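Local structure of surface-associated protein CshB (6YZG) at residues A[43-48]-A[52-57]; A[70-75]-A[80-85]; A[76-81]-A[114-119]; A[118-123]-A[205-210]. The protein probably mediates attachment of the streptococcal cell to host fibronectin as a cell-wall-linked adhesin, this chain covering its second non-repetitive domain. All blocks are in the same frame, centred on the assembly; numbering follows the deposited sequence.

Contact 1: A[43-48]-A[52-57]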
loop_
_atom_site.group_PDB
_atom_site.type_symbol
_atom_site.label_atom_id
_atom_site.label_comp_id
_atom_site.label_asym_id
_atom_site.label_seq_id
_atom_site.Cartn_x
_atom_site.Cartn_y
_atom_site.Cartn_z
ATOM N N LYS A 43 19.634 -15.907 -10.595
ATOM C CA LYS A 43 20.564 -15.252 -9.673
ATOM C C LYS A 43 20.039 -13.887 -9.324
ATOM O O LYS A 43 19.339 -13.212 -10.108
ATOM C CB LYS A 43 21.970 -15.127 -10.248
ATOM C CG LYS A 43 22.724 -16.434 -10.450
ATOM C CD LYS A 43 24.276 -16.157 -10.595
ATOM C CE LYS A 43 25.164 -17.372 -10.422
ATOM N NZ LYS A 43 24.884 -18.135 -9.174
ATOM N N PRO A 44 20.333 -13.423 -8.084
ATOM C CA PRO A 44 19.862 -12.109 -7.648
ATOM C C PRO A 44 20.738 -10.931 -8.113
ATOM O O PRO A 44 21.765 -11.094 -8.728
ATOM C CB PRO A 44 19.906 -12.235 -6.133
ATOM C CG PRO A 44 21.135 -13.109 -5.913
ATOM C CD PRO A 44 21.010 -14.176 -6.996
ATOM N N PHE A 45 20.197 -9.742 -7.926
ATOM C CA PHE A 45 20.771 -8.519 -8.539
ATOM C C PHE A 45 22.210 -8.276 -8.025
ATOM O O PHE A 45 23.024 -7.727 -8.780
ATOM C CB PHE A 45 19.890 -7.319 -8.267
ATOM C CG PHE A 45 20.229 -6.063 -9.014
ATOM C CD1 PHE A 45 20.063 -5.973 -10.388
ATOM C CD2 PHE A 45 20.754 -4.994 -8.327
ATOM C CE1 PHE A 45 20.368 -4.776 -11.011
ATOM C CE2 PHE A 45 21.088 -3.803 -8.969
ATOM C CZ PHE A 45 20.875 -3.717 -10.316
ATOM N N ASN A 46 22.522 -8.661 -6.815
ATOM C CA ASN A 46 23.886 -8.483 -6.212
ATOM C C ASN A 46 24.906 -9.378 -6.912
ATOM O O ASN A 46 26.103 -9.236 -6.601
ATOM C CB ASN A 46 23.825 -8.734 -4.713
ATOM C CG ASN A 46 23.254 -10.069 -4.309
ATOM O OD1 ASN A 46 22.135 -10.369 -4.687
ATOM N ND2 ASN A 46 23.921 -10.886 -3.486
ATOM N N SER A 47 24.513 -10.219 -7.844
ATOM C CA SER A 47 25.424 -11.020 -8.686
ATOM C C SER A 47 25.697 -10.391 -10.034
ATOM O O SER A 47 26.474 -11.022 -10.814
ATOM C CB SER A 47 24.910 -12.422 -8.913
ATOM O OG SER A 47 23.811 -12.463 -9.801
ATOM N N THR A 48 25.048 -9.288 -10.357
ATOM C CA THR A 48 25.159 -8.737 -11.732
ATOM C C THR A 48 26.328 -7.764 -11.914
ATOM O O THR A 48 26.754 -7.176 -10.982
ATOM C CB THR A 48 23.872 -8.011 -12.155
ATOM O OG1 THR A 48 23.675 -6.857 -11.334
ATOM C CG2 THR A 48 22.648 -8.891 -12.064
ATOM N N LYS A 52 27.898 -4.757 -9.656
ATOM C CA LYS A 52 29.406 -4.691 -9.526
ATOM C C LYS A 52 29.846 -3.264 -9.800
ATOM O O LYS A 52 30.591 -2.652 -8.974
ATOM C CB LYS A 52 30.056 -5.683 -10.465
ATOM C CG LYS A 52 31.578 -5.611 -10.417
ATOM C CD LYS A 52 32.221 -6.374 -11.491
ATOM C CE LYS A 52 33.712 -6.516 -11.212
ATOM N NZ LYS A 52 34.389 -7.084 -12.401
ATOM N N LYS A 53 29.363 -2.669 -10.884
ATOM C CA LYS A 53 29.788 -1.291 -11.226
ATOM C C LYS A 53 29.254 -0.246 -10.244
ATOM O O LYS A 53 29.926 0.724 -10.015
ATOM C CB LYS A 53 29.479 -0.995 -12.693
ATOM C CG LYS A 53 30.233 -1.891 -13.668
ATOM C CD LYS A 53 29.818 -1.785 -15.105
ATOM C CE LYS A 53 30.262 -2.962 -15.952
ATOM N NZ LYS A 53 29.749 -2.855 -17.339
ATOM N N ARG A 54 28.055 -0.435 -9.713
ATOM C CA ARG A 54 27.505 0.517 -8.766
ATOM C C ARG A 54 28.300 0.505 -7.449
ATOM O O ARG A 54 28.370 1.561 -6.831
ATOM C CB ARG A 54 26.024 0.255 -8.470
ATOM C CG ARG A 54 25.151 0.443 -9.713
ATOM C CD ARG A 54 23.739 0.165 -9.328
ATOM N NE ARG A 54 22.773 0.400 -10.427
ATOM C CZ ARG A 54 21.475 0.246 -10.294
ATOM N NH1 ARG A 54 20.943 -0.210 -9.172
ATOM N NH2 ARG A 54 20.648 0.397 -11.335
ATOM N N VAL A 55 28.830 -0.643 -7.024
ATOM C CA VAL A 55 29.534 -0.662 -5.695
ATOM C C VAL A 55 31.047 -0.470 -5.901
ATOM O O VAL A 55 31.731 -0.320 -4.861
ATOM C CB VAL A 55 29.259 -1.946 -4.876
ATOM C CG1 VAL A 55 27.819 -2.045 -4.453
ATOM C CG2 VAL A 55 29.691 -3.198 -5.586
ATOM N N ALA A 56 31.560 -0.475 -7.114
ATOM C CA ALA A 56 33.028 -0.391 -7.336
ATOM C C ALA A 56 33.564 0.853 -6.624
ATOM O O ALA A 56 33.001 1.961 -6.795
ATOM C CB ALA A 56 33.302 -0.295 -8.805
ATOM N N GLY A 57 34.660 0.655 -5.880
ATOM C CA GLY A 57 35.376 1.810 -5.306
ATOM C C GLY A 57 34.699 2.369 -4.083
ATOM O O GLY A 57 35.117 3.453 -3.612
#

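Contact 2: A[70-75]-A[80-85]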
loop_
_atom_site.group_PDB
_atom_site.type_symbol
_atom_site.label_atom_id
_atom_site.label_comp_id
_atom_site.label_asym_id
_atom_site.label_seq_id
_atom_site.Cartn_x
_atom_site.Cartn_y
_atom_site.Cartn_z
ATOM N N ASN A 70 19.683 -17.437 -5.754
ATOM C CA ASN A 70 18.332 -17.062 -5.298
ATOM C C ASN A 70 18.098 -17.624 -3.903
ATOM O O ASN A 70 18.440 -18.800 -3.654
ATOM C CB ASN A 70 17.254 -17.510 -6.258
ATOM C CG ASN A 70 17.274 -16.699 -7.539
ATOM O OD1 ASN A 70 17.896 -15.631 -7.630
ATOM N ND2 ASN A 70 16.496 -17.202 -8.496
ATOM N N GLY A 71 17.507 -16.859 -3.027
ATOM C CA GLY A 71 17.131 -17.441 -1.737
ATOM C C GLY A 71 16.590 -16.372 -0.817
ATOM O O GLY A 71 16.114 -15.318 -1.251
ATOM N N PHE A 72 16.527 -16.692 0.478
ATOM C CA PHE A 72 15.995 -15.765 1.482
ATOM C C PHE A 72 16.958 -14.616 1.801
ATOM O O PHE A 72 18.190 -14.812 1.713
ATOM C CB PHE A 72 15.705 -16.551 2.764
ATOM C CG PHE A 72 14.663 -17.630 2.559
ATOM C CD1 PHE A 72 13.363 -17.247 2.364
ATOM C CD2 PHE A 72 14.977 -18.977 2.635
ATOM C CE1 PHE A 72 12.360 -18.185 2.187
ATOM C CE2 PHE A 72 13.963 -19.922 2.468
ATOM C CZ PHE A 72 12.684 -19.520 2.202
ATOM N N LEU A 73 16.383 -13.507 2.236
ATOM C CA LEU A 73 17.191 -12.478 2.921
ATOM C C LEU A 73 17.949 -13.145 4.081
ATOM O O LEU A 73 17.343 -13.940 4.795
ATOM C CB LEU A 73 16.310 -11.367 3.386
ATOM C CG LEU A 73 15.577 -10.588 2.306
ATOM C CD1 LEU A 73 14.497 -9.667 2.903
ATOM C CD2 LEU A 73 16.556 -9.800 1.471
ATOM N N THR A 74 19.226 -12.789 4.261
ATOM C CA THR A 74 20.032 -13.452 5.288
ATOM C C THR A 74 19.561 -13.010 6.663
ATOM O O THR A 74 19.966 -13.701 7.636
ATOM C CB THR A 74 21.542 -13.231 5.102
ATOM O OG1 THR A 74 21.884 -11.890 5.516
ATOM C CG2 THR A 74 22.011 -13.467 3.692
ATOM N N SER A 75 18.811 -11.945 6.801
ATOM C CA SER A 75 18.187 -11.499 8.059
ATOM C C SER A 75 16.910 -12.264 8.378
ATOM O O SER A 75 16.377 -12.099 9.486
ATOM C CB SER A 75 17.948 -10.042 8.002
ATOM O OG SER A 75 17.178 -9.729 6.812
ATOM N N GLY A 80 18.765 -20.561 5.810
ATOM C CA GLY A 80 19.520 -21.716 6.340
ATOM C C GLY A 80 18.630 -22.709 7.107
ATOM O O GLY A 80 19.195 -23.732 7.546
ATOM N N LYS A 81 17.371 -22.432 7.391
ATOM C CA LYS A 81 16.476 -23.331 8.182
ATOM C C LYS A 81 15.548 -24.099 7.261
ATOM O O LYS A 81 15.072 -25.176 7.667
ATOM C CB LYS A 81 15.649 -22.554 9.207
ATOM C CG LYS A 81 16.450 -21.904 10.329
ATOM C CD LYS A 81 17.622 -22.722 10.787
ATOM C CE LYS A 81 18.243 -22.176 12.052
ATOM N NZ LYS A 81 18.988 -20.928 11.772
ATOM N N THR A 82 15.243 -23.564 6.085
ATOM C CA THR A 82 14.285 -24.229 5.166
ATOM C C THR A 82 14.742 -23.953 3.738
ATOM O O THR A 82 15.375 -22.938 3.467
ATOM C CB THR A 82 12.862 -23.790 5.511
ATOM O OG1 THR A 82 11.860 -24.623 4.909
ATOM C CG2 THR A 82 12.601 -22.375 5.063
ATOM N N PRO A 83 14.563 -24.886 2.797
ATOM C CA PRO A 83 15.049 -24.678 1.444
ATOM C C PRO A 83 14.263 -23.541 0.833
ATOM O O PRO A 83 13.084 -23.379 1.069
ATOM C CB PRO A 83 14.732 -25.978 0.719
ATOM C CG PRO A 83 14.556 -26.977 1.843
ATOM C CD PRO A 83 13.921 -26.201 2.966
ATOM N N PRO A 84 14.908 -22.693 0.035
ATOM C CA PRO A 84 14.136 -21.664 -0.620
ATOM C C PRO A 84 13.304 -22.288 -1.723
ATOM O O PRO A 84 13.573 -23.416 -2.171
ATOM C CB PRO A 84 15.163 -20.744 -1.248
ATOM C CG PRO A 84 16.307 -21.649 -1.492
ATOM C CD PRO A 84 16.311 -22.690 -0.345
ATOM N N PRO A 85 12.283 -21.535 -2.138
ATOM C CA PRO A 85 11.338 -21.990 -3.162
ATOM C C PRO A 85 12.004 -21.918 -4.539
ATOM O O PRO A 85 13.157 -21.630 -4.677
ATOM C CB PRO A 85 10.189 -21.043 -2.999
ATOM C CG PRO A 85 10.887 -19.738 -2.657
ATOM C CD PRO A 85 11.994 -20.150 -1.717
#

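Contact 3: A[76-81]-A[114-119]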
loop_
_atom_site.group_PDB
_atom_site.type_symbol
_atom_site.label_atom_id
_atom_site.label_comp_id
_atom_site.label_asym_id
_atom_site.label_seq_id
_atom_site.Cartn_x
_atom_site.Cartn_y
_atom_site.Cartn_z
ATOM N N ALA A 76 16.333 -13.001 7.443
ATOM C CA ALA A 76 15.079 -13.745 7.683
ATOM C C ALA A 76 15.362 -14.993 8.505
ATOM O O ALA A 76 16.335 -15.664 8.282
ATOM C CB ALA A 76 14.413 -14.096 6.362
ATOM N N PRO A 77 14.393 -15.415 9.351
ATOM C CA PRO A 77 14.549 -16.679 10.087
ATOM C C PRO A 77 14.579 -17.936 9.216
ATOM O O PRO A 77 15.217 -18.915 9.535
ATOM C CB PRO A 77 13.302 -16.744 10.955
ATOM C CG PRO A 77 12.290 -15.837 10.287
ATOM C CD PRO A 77 13.123 -14.732 9.617
ATOM N N TYR A 78 14.019 -17.813 7.996
ATOM C CA TYR A 78 13.998 -18.923 7.029
ATOM C C TYR A 78 15.390 -19.270 6.571
ATOM O O TYR A 78 15.666 -20.417 6.201
ATOM C CB TYR A 78 13.262 -18.526 5.745
ATOM C CG TYR A 78 11.795 -18.290 5.839
ATOM C CD1 TYR A 78 10.961 -19.220 6.443
ATOM C CD2 TYR A 78 11.208 -17.178 5.285
ATOM C CE1 TYR A 78 9.593 -19.041 6.480
ATOM C CE2 TYR A 78 9.845 -17.000 5.278
ATOM C CZ TYR A 78 9.037 -17.881 5.980
ATOM O OH TYR A 78 7.699 -17.691 5.961
ATOM N N TYR A 79 16.287 -18.260 6.500
ATOM C CA TYR A 79 17.584 -18.429 5.853
ATOM C C TYR A 79 18.395 -19.525 6.543
ATOM O O TYR A 79 18.664 -19.456 7.751
ATOM C CB TYR A 79 18.373 -17.107 5.783
ATOM C CG TYR A 79 19.704 -17.187 5.096
ATOM C CD1 TYR A 79 19.818 -17.176 3.715
ATOM C CD2 TYR A 79 20.870 -17.299 5.819
ATOM C CE1 TYR A 79 21.069 -17.247 3.100
ATOM C CE2 TYR A 79 22.107 -17.425 5.221
ATOM C CZ TYR A 79 22.208 -17.357 3.870
ATOM O OH TYR A 79 23.476 -17.455 3.353
ATOM N N GLY A 80 18.765 -20.561 5.810
ATOM C CA GLY A 80 19.520 -21.716 6.340
ATOM C C GLY A 80 18.630 -22.709 7.107
ATOM O O GLY A 80 19.195 -23.732 7.546
ATOM N N LYS A 81 17.371 -22.432 7.391
ATOM C CA LYS A 81 16.476 -23.331 8.182
ATOM C C LYS A 81 15.548 -24.099 7.261
ATOM O O LYS A 81 15.072 -25.176 7.667
ATOM C CB LYS A 81 15.649 -22.554 9.207
ATOM C CG LYS A 81 16.450 -21.904 10.329
ATOM C CD LYS A 81 17.622 -22.722 10.787
ATOM C CE LYS A 81 18.243 -22.176 12.052
ATOM N NZ LYS A 81 18.988 -20.928 11.772
ATOM N N TYR A 114 8.010 -16.135 -6.709
ATOM C CA TYR A 114 9.003 -16.882 -5.890
ATOM C C TYR A 114 8.242 -17.003 -4.578
ATOM O O TYR A 114 8.374 -16.113 -3.777
ATOM C CB TYR A 114 10.293 -16.073 -5.785
ATOM C CG TYR A 114 11.498 -16.827 -5.298
ATOM C CD1 TYR A 114 12.007 -17.898 -6.005
ATOM C CD2 TYR A 114 12.162 -16.404 -4.168
ATOM C CE1 TYR A 114 13.147 -18.538 -5.586
ATOM C CE2 TYR A 114 13.291 -17.042 -3.726
ATOM C CZ TYR A 114 13.791 -18.107 -4.443
ATOM O OH TYR A 114 14.905 -18.725 -4.029
ATOM N N PRO A 115 7.432 -18.067 -4.418
ATOM C CA PRO A 115 6.369 -18.089 -3.433
ATOM C C PRO A 115 6.613 -18.260 -1.935
ATOM O O PRO A 115 5.922 -18.977 -1.316
ATOM C CB PRO A 115 5.394 -19.099 -4.046
ATOM C CG PRO A 115 6.300 -20.104 -4.627
ATOM C CD PRO A 115 7.429 -19.278 -5.232
ATOM N N MET A 116 7.644 -17.579 -1.463
ATOM C CA MET A 116 7.797 -17.371 -0.013
ATOM C C MET A 116 8.129 -15.909 0.188
ATOM O O MET A 116 8.754 -15.277 -0.659
ATOM C CB MET A 116 8.867 -18.256 0.571
ATOM C CG MET A 116 8.521 -19.720 0.374
ATOM S SD MET A 116 7.598 -20.354 1.721
ATOM C CE MET A 116 8.774 -20.265 3.096
ATOM N N ASN A 117 7.804 -15.383 1.350
ATOM C CA ASN A 117 8.188 -14.019 1.726
ATOM C C ASN A 117 9.688 -13.940 2.089
ATOM O O ASN A 117 10.311 -14.901 2.494
ATOM C CB ASN A 117 7.343 -13.567 2.894
ATOM C CG ASN A 117 5.880 -13.643 2.509
ATOM O OD1 ASN A 117 5.486 -12.970 1.558
ATOM N ND2 ASN A 117 5.105 -14.432 3.260
ATOM N N SER A 118 10.207 -12.730 1.966
ATOM C CA SER A 118 11.506 -12.349 2.556
ATOM C C SER A 118 12.680 -12.917 1.776
ATOM O O SER A 118 13.494 -13.690 2.284
ATOM C CB SER A 118 11.611 -12.711 4.022
ATOM O OG SER A 118 10.468 -12.196 4.699
ATOM N N THR A 119 12.800 -12.491 0.510
ATOM C CA THR A 119 13.748 -13.074 -0.462
ATOM C C THR A 119 14.498 -12.024 -1.253
ATOM O O THR A 119 14.156 -10.864 -1.268
ATOM C CB THR A 119 13.047 -14.043 -1.417
ATOM O OG1 THR A 119 12.185 -13.273 -2.249
ATOM C CG2 THR A 119 12.294 -15.136 -0.693
HETATM O O HOH W 1 6.659 -17.293 3.316
HETATM O O HOH W 2 6.357 -15.021 6.025
#

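Contact 4: A[118-123]-A[205-210]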
loop_
_atom_site.group_PDB
_atom_site.type_symbol
_atom_site.label_atom_id
_atom_site.label_comp_id
_atom_site.label_asym_id
_atom_site.label_seq_id
_atom_site.Cartn_x
_atom_site.Cartn_y
_atom_site.Cartn_z
ATOM N N SER A 118 10.207 -12.730 1.966
ATOM C CA SER A 118 11.506 -12.349 2.556
ATOM C C SER A 118 12.680 -12.917 1.776
ATOM O O SER A 118 13.494 -13.690 2.284
ATOM C CB SER A 118 11.611 -12.711 4.022
ATOM O OG SER A 118 10.468 -12.196 4.699
ATOM N N THR A 119 12.800 -12.491 0.510
ATOM C CA THR A 119 13.748 -13.074 -0.462
ATOM C C THR A 119 14.498 -12.024 -1.253
ATOM O O THR A 119 14.156 -10.864 -1.268
ATOM C CB THR A 119 13.047 -14.043 -1.417
ATOM O OG1 THR A 119 12.185 -13.273 -2.249
ATOM C CG2 THR A 119 12.294 -15.136 -0.693
ATOM N N ASN A 120 15.521 -12.496 -1.933
ATOM C CA ASN A 120 16.372 -11.718 -2.849
ATOM C C ASN A 120 16.683 -12.683 -3.986
ATOM O O ASN A 120 17.385 -13.698 -3.812
ATOM C CB ASN A 120 17.646 -11.273 -2.134
ATOM C CG ASN A 120 18.666 -10.586 -3.011
ATOM O OD1 ASN A 120 18.342 -9.853 -3.928
ATOM N ND2 ASN A 120 19.946 -10.722 -2.635
ATOM N N TRP A 121 16.054 -12.429 -5.132
ATOM C CA TRP A 121 16.069 -13.412 -6.247
ATOM C C TRP A 121 16.074 -12.694 -7.575
ATOM O O TRP A 121 15.700 -11.502 -7.656
ATOM C CB TRP A 121 14.896 -14.407 -6.161
ATOM C CG TRP A 121 13.548 -13.812 -6.343
ATOM C CD1 TRP A 121 12.752 -13.222 -5.399
ATOM C CD2 TRP A 121 12.721 -13.807 -7.523
ATOM N NE1 TRP A 121 11.517 -12.909 -5.884
ATOM C CE2 TRP A 121 11.471 -13.260 -7.203
ATOM C CE3 TRP A 121 12.922 -14.291 -8.819
ATOM C CZ2 TRP A 121 10.420 -13.156 -8.118
ATOM C CZ3 TRP A 121 11.887 -14.171 -9.734
ATOM C CH2 TRP A 121 10.672 -13.618 -9.384
ATOM N N GLY A 122 16.341 -13.449 -8.635
ATOM C CA GLY A 122 16.164 -12.899 -9.994
ATOM C C GLY A 122 16.123 -14.012 -11.000
ATOM O O GLY A 122 16.420 -15.188 -10.701
ATOM N N VAL A 123 15.721 -13.646 -12.181
ATOM C CA VAL A 123 15.649 -14.552 -13.350
ATOM C C VAL A 123 16.042 -13.769 -14.584
ATOM O O VAL A 123 15.604 -12.607 -14.734
ATOM C CB VAL A 123 14.251 -15.167 -13.502
ATOM C CG1 VAL A 123 13.132 -14.144 -13.634
ATOM C CG2 VAL A 123 14.288 -16.229 -14.606
ATOM N N VAL A 205 24.318 -7.414 1.381
ATOM C CA VAL A 205 24.056 -6.586 0.180
ATOM C C VAL A 205 24.020 -5.109 0.557
ATOM O O VAL A 205 23.529 -4.766 1.667
ATOM C CB VAL A 205 22.736 -7.053 -0.432
ATOM C CG1 VAL A 205 22.365 -6.120 -1.565
ATOM C CG2 VAL A 205 22.747 -8.500 -0.859
ATOM N N ASP A 206 24.457 -4.244 -0.330
ATOM C CA ASP A 206 24.299 -2.790 -0.256
ATOM C C ASP A 206 22.974 -2.388 -0.926
ATOM O O ASP A 206 22.933 -2.207 -2.159
ATOM C CB ASP A 206 25.479 -2.036 -0.834
ATOM C CG ASP A 206 25.300 -0.525 -0.678
ATOM O OD1 ASP A 206 24.258 -0.070 -0.190
ATOM O OD2 ASP A 206 26.272 0.197 -0.995
ATOM N N TRP A 207 21.887 -2.371 -0.180
ATOM C CA TRP A 207 20.540 -2.165 -0.749
ATOM C C TRP A 207 20.469 -0.781 -1.347
ATOM O O TRP A 207 19.628 -0.560 -2.222
ATOM C CB TRP A 207 19.483 -2.365 0.346
ATOM C CG TRP A 207 19.571 -3.745 0.891
ATOM C CD1 TRP A 207 20.130 -4.111 2.087
ATOM C CD2 TRP A 207 19.292 -4.985 0.206
ATOM N NE1 TRP A 207 20.120 -5.452 2.195
ATOM C CE2 TRP A 207 19.584 -6.064 1.082
ATOM C CE3 TRP A 207 18.752 -5.317 -1.052
ATOM C CZ2 TRP A 207 19.407 -7.402 0.779
ATOM C CZ3 TRP A 207 18.570 -6.626 -1.350
ATOM C CH2 TRP A 207 18.912 -7.673 -0.490
ATOM N N TYR A 208 21.247 0.197 -0.885
ATOM C CA TYR A 208 21.182 1.545 -1.484
ATOM C C TYR A 208 21.598 1.472 -2.953
ATOM O O TYR A 208 21.164 2.366 -3.746
ATOM C CB TYR A 208 22.072 2.538 -0.736
ATOM C CG TYR A 208 21.649 2.681 0.683
ATOM C CD1 TYR A 208 20.399 3.173 1.017
ATOM C CD2 TYR A 208 22.527 2.336 1.702
ATOM C CE1 TYR A 208 20.015 3.329 2.353
ATOM C CE2 TYR A 208 22.130 2.413 3.023
ATOM C CZ TYR A 208 20.879 2.914 3.352
ATOM O OH TYR A 208 20.539 2.992 4.687
ATOM N N LYS A 209 22.389 0.491 -3.332
ATOM C CA LYS A 209 22.826 0.330 -4.744
ATOM C C LYS A 209 21.849 -0.600 -5.494
ATOM O O LYS A 209 22.112 -0.872 -6.670
ATOM C CB LYS A 209 24.291 -0.065 -4.885
ATOM C CG LYS A 209 25.230 0.996 -4.306
ATOM C CD LYS A 209 24.945 2.384 -4.873
ATOM C CE LYS A 209 25.800 3.505 -4.291
ATOM N NZ LYS A 209 27.224 3.339 -4.649
ATOM N N TYR A 210 20.741 -1.042 -4.920
ATOM C CA TYR A 210 19.571 -1.554 -5.697
ATOM C C TYR A 210 18.787 -0.369 -6.232
ATOM O O TYR A 210 18.034 -0.563 -7.180
ATOM C CB TYR A 210 18.703 -2.475 -4.851
ATOM C CG TYR A 210 19.126 -3.919 -4.816
ATOM C CD1 TYR A 210 20.433 -4.312 -4.577
ATOM C CD2 TYR A 210 18.197 -4.923 -5.012
ATOM C CE1 TYR A 210 20.778 -5.642 -4.553
ATOM C CE2 TYR A 210 18.524 -6.264 -4.966
ATOM C CZ TYR A 210 19.824 -6.633 -4.756
ATOM O OH TYR A 210 20.202 -7.955 -4.643
#

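Contact 1: A[43-48]-A[52-57]
Thr-48 O takes the amide hydrogen of Lys-52 in the first turn of helix 49-55, with N to O at 3.0 Å and an N-H...O angle of 165°. Thr-48 is the N-cap of this helix: its OG1 also accepts the backbone N-H of Tyr-51, and OG1 of Thr-48 donates to Phe-45 O at 2.8 Å, lying in the plane of that carbonyl. The cap hydroxyl is therefore held by two bonds, one accepted and one donated, tying the 3-10 segment 45-47 to the helix that follows. Arg-54, two residues past Lys-52, supplies the second touch. Its CB points toward segment 43-48, CG stands anti to the carbonyl carbon (chi1 -64°), and the chain runs extended through CD to NE, which forms a salt bridge with Asp-285 of the second subunit. Beyond NE, CZ passes 4.0 Å from Phe-45 CZ, which lies over one face of the guanidinium, toward its rim. Ring and guanidinium planes are 61° apart, so this is no parallel stack; seen from the ring, NH1 lies at the edge, near the plane. NH1 is also hydrogen-bonded to Lys-209 O, a bond that helps hold the guanidinium at the phenyl edge. Phe-45 itself meets Tyr-249 of the second subunit edge-to-face. The closest approach of the two side chains is Phe-45 CE2 to Arg-54 NH1, 3.6 Å.

Contact 2: A[70-75]-A[80-85]
The short strand 71-72 and the proline-rich loop that follows it meet here through the ring of Phe-72, which slots against Thr-82, Pro-84 and Pro-85. Phe-72 CE2 leads, 3.5 Å from Thr-82 O and equally near Pro-84 CA. The carbonyl oxygens of Thr-82 and Pro-83 both sit at the ring edge, near its plane, where they face the C-H rim of the phenyl group. Thr-82 adds its methyl, CG2 approaching Phe-72 CE2 to 3.8 Å; with OG1 anti to the backbone N (chi1 -165°), CG2 falls between N and the carbonyl carbon. In the antiparallel sheet, strand 71-72 pairs with strand 119-131 through backbone hydrogen bonds of Gly-71 with Asn-120, and the loop 80-85 packs on it without any hydrogen bond between the two segments. Further along, Pro-85 CD reaches Phe-72 CZ at 4.0 Å, the two side chains crossing at a slant. Pro-84 uses its CB twice, against the ring and against the backbone of Gly-71, whose CA is 3.9 Å from Pro-84 CB.

Contact 3: A[76-81]-A[114-119]
Residues 76-79 form a type I beta turn, closed by Tyr-79 N to Ala-76 O at 3.1 Å, and this turn approaches the loop 114-119 most nearly at Ala-76 and Ser-118, whose CA atoms are 6.4 Å apart. Ala-76 CB touches Ser-118 CB there at 3.9 Å. Tyr-78 carries the rest. Its CG stands anti to the carbonyl carbon (chi1 -68°), which sends the ring across to the other loop. Met-116 bends at chi2 and chi3, bringing its methyl CE over one face of the Tyr-78 ring, 3.9 Å from its centroid and 21° off the normal, a CH-pi contact. Asn-117 O lies at the ring edge instead, 3.5 Å from Tyr-78 CE2; it is buried here and has no hydrogen-bonding partner in the model. Two waters connect the phenol hydroxyl to Asn-117: water 1 accepts from the backbone N, and water 2, 3.1 Å from Asn-117 ND2, accepts from the side-chain amide. Both waters are hydrogen-bonded to Tyr-78 OH. The Tyr-78 ring also meets that of Phe-72 on strand 71-72, while Ser-118, hydrogen-bonded through OG to Ser-253 O of the second subunit, leads into strand 119-131.

Contact 4: A[118-123]-A[205-210]
Asn-120 presents its amide to the outer edge of the Trp-207 indole, CG standing 3.9 Å from CH2 and near the ring plane, with the amide plane turned steeply against the indole. The side chain leaves strand 119-131 toward segment 205-210, CG anti to the backbone N (chi1 174°), which carries the amide across to Trp-207 and Tyr-210. The bond between the segments comes from Tyr-210, whose OH donates to Asn-120 OD1 at 2.8 Å. The C=O...O angle is 116° and the donor is tilted 23° from the carbonyl plane, so the hydroxyl approaches well to one flank of the oxygen. The other end of the amide is held too, ND2 donating to Asn-46 OD1, and this pairing of both ends should fix the amide's rotation in its buried setting. Val-205 CG2 packs beside Asn-120 ND2 at 4.0 Å, while Val-205 CG1 lies 3.6 Å above the Trp-207 ring plane, over the centre. Trp-207 CZ3 rides 3.6 Å above the plane of the Tyr-210 ring, toward the rim. Ala-251 of the second subunit packs on Asn-120, Trp-207 and Tyr-210 alike, and strand 119-131 pairs antiparallel with a strand of that subunit. What results is a buried polar link between a strand of a subunit-spanning antiparallel sheet and Tyr-210 of the segment packed against it, within the CshA-type non-repetitive domain 2.

In the fold
From the N terminus, contact 1 comes first, closing the short connection from the loop after strand 33-41 into helix 49-55. Contact 2 then folds the segment after strand 71-72 back on that strand. Contact 3 starts within that loop, shares Gly-80 and Lys-81 with contact 2, and closes the longer excursion to the start of strand 119-131, so those two overlap, while contact 1 closes earlier. Contact 4 begins where contact 3 ends, sharing Ser-118 and Thr-119, and spans the longest separation, to 205-210. Contacts 1 and 4 meet through Arg-54 with Lys-209 and Asn-46 with Asn-120; Asn-70 links contact 2 to Gly-122 in contact 4. Together they join helix, short strand 71-72, long strand and 3-10 turn.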